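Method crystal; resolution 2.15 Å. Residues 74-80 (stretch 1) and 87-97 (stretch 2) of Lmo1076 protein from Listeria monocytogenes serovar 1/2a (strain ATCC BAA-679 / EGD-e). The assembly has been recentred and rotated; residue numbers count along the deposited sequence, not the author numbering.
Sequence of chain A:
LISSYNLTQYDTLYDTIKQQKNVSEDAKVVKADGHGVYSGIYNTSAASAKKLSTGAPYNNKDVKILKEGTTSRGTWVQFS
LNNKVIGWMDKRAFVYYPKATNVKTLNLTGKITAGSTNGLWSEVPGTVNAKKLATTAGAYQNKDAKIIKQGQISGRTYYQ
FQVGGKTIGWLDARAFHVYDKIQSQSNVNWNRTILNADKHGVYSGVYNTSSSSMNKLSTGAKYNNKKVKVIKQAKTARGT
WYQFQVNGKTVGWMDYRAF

Stretch 1 74-80: GTWVQFS
Stretch 2, residues 87-97: GWMDKRAFVYY

Residues 74-80 form one extended strand, and residues 87-90 run back beside it as an antiparallel partner, the strand axes approaching to 4.3 Å with 143° between their directions. Trp 76 faces Asp 90 (CA to CA 4.4 Å) and Gln 78 faces Trp 88 (CA to CA 4.2 Å) as non-hydrogen-bonded pairs; Val 77 faces Met 89 (CA to CA 5.5 Å) and Phe 79 faces Gly 87 (CA to CA 6.1 Å) as hydrogen-bonded pairs. The ladder comprises Lys 91 N to Thr 75 O (2.8 Å), Val 77 N to Met 89 O (2.8 Å), Met 89 N to Val 77 O (3.0 Å) and the more bent Phe 79 N to Gly 87 O (3.1 Å, 142°). Gly 87, at phi/psi 157/-150, adopts angles at which a CB would jam against the preceding carbonyl.

One sheet face carries Trp 76, Gln 78, Trp 88 and Asp 90. Trp 76 (chi1 m, -82°; chi2 -96°) lays its indole across the neighbouring strand, placing Asp 90 CA over one ring face and CD1 3.2 Å from Asp 90 N. Trp 88, also m but with chi2 68°, spreads its indole beneath Gln 78, whose CB lies 3.7 Å from the centroid of the Trp 88 six-membered ring, 14° off its normal, in a CH-pi contact; chi1 t and chi2 t extend the rest of the Gln 78 side chain. The edge of the same indole meets Trp 76, CE3 of Trp 88 lying 3.5 Å from Trp 76 O and 4.1 Å from Trp 76 CB.

The other face is apolar. Phe 79 takes chi1 p (67°) and chi2 -70°, bringing CE1 to 4.0 Å from CB of Met 89, a selenomethionine whose t, t, p side chain carries CE over the Phe 79 ring.

After Asp 90 the chain turns through a 3-10 segment, residues 91-93. Asp 90 (chi1 t) accepts Arg 92 N at OD1 (3.2 Å) and anchors its guanidinium through a salt bridge, Arg 92 NH2 to Asp 90 OD2 (2.6 Å). The turn delivers Phe 94 (chi1 m, chi2 81°) back toward the first strand: its edge meets the Phe 79 face, ring centroids 5.4 Å apart and planes at 61°, while Phe 94 CE1 presses to 3.3 Å from Val 77 CG2. Val 77 (chi1 m) also places CG1 3.7 Å from Lys 91 CB and 3.5 Å from Tyr 96 OH. Lys 91 is all-trans; its CD meets Thr 75 CG2 at 3.8 Å.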

# COMPACT_ATOMS: atom_id res chain seq x y z
N GLY A 74 -29.21 24.39 4.29
CA GLY A 74 -28.25 23.30 4.44
C GLY A 74 -27.54 23.02 3.12
O GLY A 74 -27.59 23.83 2.19
N THR A 75 -26.87 21.86 3.07
CA THR A 75 -26.13 21.40 1.90
C THR A 75 -26.81 20.16 1.34
O THR A 75 -27.06 19.21 2.08
CB THR A 75 -24.68 21.08 2.25
OG1 THR A 75 -24.02 22.28 2.65
CG2 THR A 75 -23.95 20.51 1.04
N TRP A 76 -27.12 20.20 0.04
CA TRP A 76 -27.69 19.05 -0.66
C TRP A 76 -26.66 18.51 -1.66
O TRP A 76 -25.97 19.29 -2.32
CB TRP A 76 -29.00 19.45 -1.37
CG TRP A 76 -30.13 19.42 -0.40
CD1 TRP A 76 -31.00 18.38 -0.20
CD2 TRP A 76 -30.46 20.42 0.57
NE1 TRP A 76 -31.87 18.69 0.82
CE2 TRP A 76 -31.56 19.93 1.30
CE3 TRP A 76 -29.95 21.68 0.87
CZ2 TRP A 76 -32.16 20.67 2.32
CZ3 TRP A 76 -30.55 22.41 1.88
CH2 TRP A 76 -31.64 21.91 2.60
N VAL A 77 -26.57 17.19 -1.76
CA VAL A 77 -25.60 16.54 -2.65
C VAL A 77 -26.33 15.62 -3.63
O VAL A 77 -27.29 14.93 -3.27
CB VAL A 77 -24.52 15.78 -1.85
CG1 VAL A 77 -23.87 16.70 -0.83
CG2 VAL A 77 -25.07 14.54 -1.17
N GLN A 78 -25.85 15.61 -4.88
CA GLN A 78 -26.41 14.75 -5.93
C GLN A 78 -25.69 13.41 -5.94
O GLN A 78 -24.51 13.35 -6.31
CB GLN A 78 -26.29 15.41 -7.31
CG GLN A 78 -26.81 14.54 -8.45
CD GLN A 78 -26.36 15.01 -9.83
OE1 GLN A 78 -25.17 15.13 -10.10
NE2 GLN A 78 -27.32 15.26 -10.72
N PHE A 79 -26.39 12.35 -5.56
CA PHE A 79 -25.83 11.01 -5.46
C PHE A 79 -26.41 10.10 -6.53
O PHE A 79 -27.50 10.33 -7.05
CB PHE A 79 -26.10 10.39 -4.10
CG PHE A 79 -27.55 10.09 -3.84
CD1 PHE A 79 -28.46 11.12 -3.65
CD2 PHE A 79 -28.01 8.78 -3.78
CE1 PHE A 79 -29.79 10.85 -3.42
CE2 PHE A 79 -29.34 8.52 -3.55
CZ PHE A 79 -30.23 9.55 -3.37
N SER A 80 -25.67 9.02 -6.81
CA SER A 80 -26.03 8.05 -7.83
C SER A 80 -25.84 6.64 -7.29
O SER A 80 -24.83 6.34 -6.65
CB SER A 80 -25.18 8.23 -9.09
OG SER A 80 -23.83 7.85 -8.83
N GLY A 87 -30.91 11.59 -7.36
CA GLY A 87 -31.38 12.94 -7.10
C GLY A 87 -30.45 13.64 -6.13
O GLY A 87 -29.25 13.36 -6.09
N TRP A 88 -31.04 14.55 -5.35
CA TRP A 88 -30.32 15.32 -4.35
C TRP A 88 -30.87 15.02 -2.97
O TRP A 88 -32.08 14.88 -2.79
CB TRP A 88 -30.44 16.81 -4.59
CG TRP A 88 -29.91 17.21 -5.87
CD1 TRP A 88 -30.42 16.92 -7.10
CD2 TRP A 88 -28.76 18.02 -6.09
NE1 TRP A 88 -29.65 17.50 -8.07
CE2 TRP A 88 -28.62 18.18 -7.48
CE3 TRP A 88 -27.82 18.62 -5.25
CZ2 TRP A 88 -27.59 18.92 -8.05
CZ3 TRP A 88 -26.79 19.36 -5.81
CH2 TRP A 88 -26.69 19.51 -7.20
N MSE A 89 -29.98 14.97 -1.98
CA MSE A 89 -30.38 14.75 -0.60
C MSE A 89 -29.43 15.50 0.34
O MSE A 89 -28.26 15.74 0.00
CB MSE A 89 -30.41 13.25 -0.29
CG MSE A 89 -30.77 12.90 1.15
SE MSE A 89 -31.49 11.10 1.39
CE MSE A 89 -30.05 10.01 0.62
N ASP A 90 -29.97 15.90 1.50
CA ASP A 90 -29.20 16.52 2.56
C ASP A 90 -27.88 15.78 2.75
O ASP A 90 -27.87 14.56 2.96
CB ASP A 90 -30.02 16.49 3.86
CG ASP A 90 -29.59 17.55 4.87
OD1 ASP A 90 -28.39 17.84 5.03
OD2 ASP A 90 -30.50 18.10 5.53
N LYS A 91 -26.78 16.53 2.70
CA LYS A 91 -25.45 15.94 2.88
C LYS A 91 -25.35 15.16 4.19
O LYS A 91 -24.58 14.19 4.27
CB LYS A 91 -24.40 17.05 2.83
CG LYS A 91 -22.98 16.56 2.98
CD LYS A 91 -22.04 17.71 2.72
CE LYS A 91 -20.62 17.23 2.64
NZ LYS A 91 -19.72 18.36 2.31
N ARG A 92 -26.11 15.55 5.21
CA ARG A 92 -26.07 14.87 6.50
C ARG A 92 -26.58 13.44 6.42
O ARG A 92 -26.24 12.62 7.28
CB ARG A 92 -26.88 15.65 7.54
CG ARG A 92 -26.24 16.95 8.04
CD ARG A 92 -27.19 17.70 8.99
NE ARG A 92 -28.43 18.04 8.29
CZ ARG A 92 -29.58 18.38 8.87
NH1 ARG A 92 -29.70 18.42 10.21
NH2 ARG A 92 -30.63 18.67 8.11
N ALA A 93 -27.36 13.11 5.40
CA ALA A 93 -27.80 11.73 5.23
C ALA A 93 -26.68 10.77 4.81
O ALA A 93 -26.95 9.58 4.67
CB ALA A 93 -28.94 11.68 4.20
N PHE A 94 -25.43 11.24 4.62
CA PHE A 94 -24.37 10.41 4.05
C PHE A 94 -23.13 10.37 4.94
O PHE A 94 -22.81 11.35 5.61
CB PHE A 94 -23.91 10.92 2.66
CG PHE A 94 -25.02 11.08 1.64
CD1 PHE A 94 -25.81 12.22 1.64
CD2 PHE A 94 -25.22 10.13 0.66
CE1 PHE A 94 -26.81 12.37 0.69
CE2 PHE A 94 -26.20 10.28 -0.29
CZ PHE A 94 -27.00 11.40 -0.28
N VAL A 95 -22.41 9.25 4.88
CA VAL A 95 -21.06 9.11 5.45
C VAL A 95 -20.07 8.93 4.30
O VAL A 95 -20.08 7.90 3.61
CB VAL A 95 -20.96 7.94 6.43
CG1 VAL A 95 -19.55 7.83 6.97
CG2 VAL A 95 -21.95 8.12 7.59
N TYR A 96 -19.21 9.93 4.08
CA TYR A 96 -18.24 9.87 3.00
C TYR A 96 -17.10 8.93 3.37
O TYR A 96 -16.60 8.96 4.51
CB TYR A 96 -17.66 11.25 2.69
CG TYR A 96 -18.56 12.21 1.95
CD1 TYR A 96 -19.94 12.08 2.00
CD2 TYR A 96 -18.02 13.24 1.19
CE1 TYR A 96 -20.76 12.96 1.32
CE2 TYR A 96 -18.83 14.13 0.50
CZ TYR A 96 -20.20 13.99 0.57
OH TYR A 96 -21.01 14.87 -0.11
N TYR A 97 -16.67 8.12 2.41
CA TYR A 97 -15.47 7.31 2.59
C TYR A 97 -14.23 8.18 2.38
O TYR A 97 -14.17 8.96 1.43
CB TYR A 97 -15.44 6.15 1.62
CG TYR A 97 -16.44 5.05 1.90
CD1 TYR A 97 -16.25 4.15 2.94
CD2 TYR A 97 -17.56 4.89 1.10
CE1 TYR A 97 -17.16 3.14 3.18
CE2 TYR A 97 -18.47 3.88 1.34
CZ TYR A 97 -18.27 3.01 2.37
OH TYR A 97 -19.19 2.02 2.60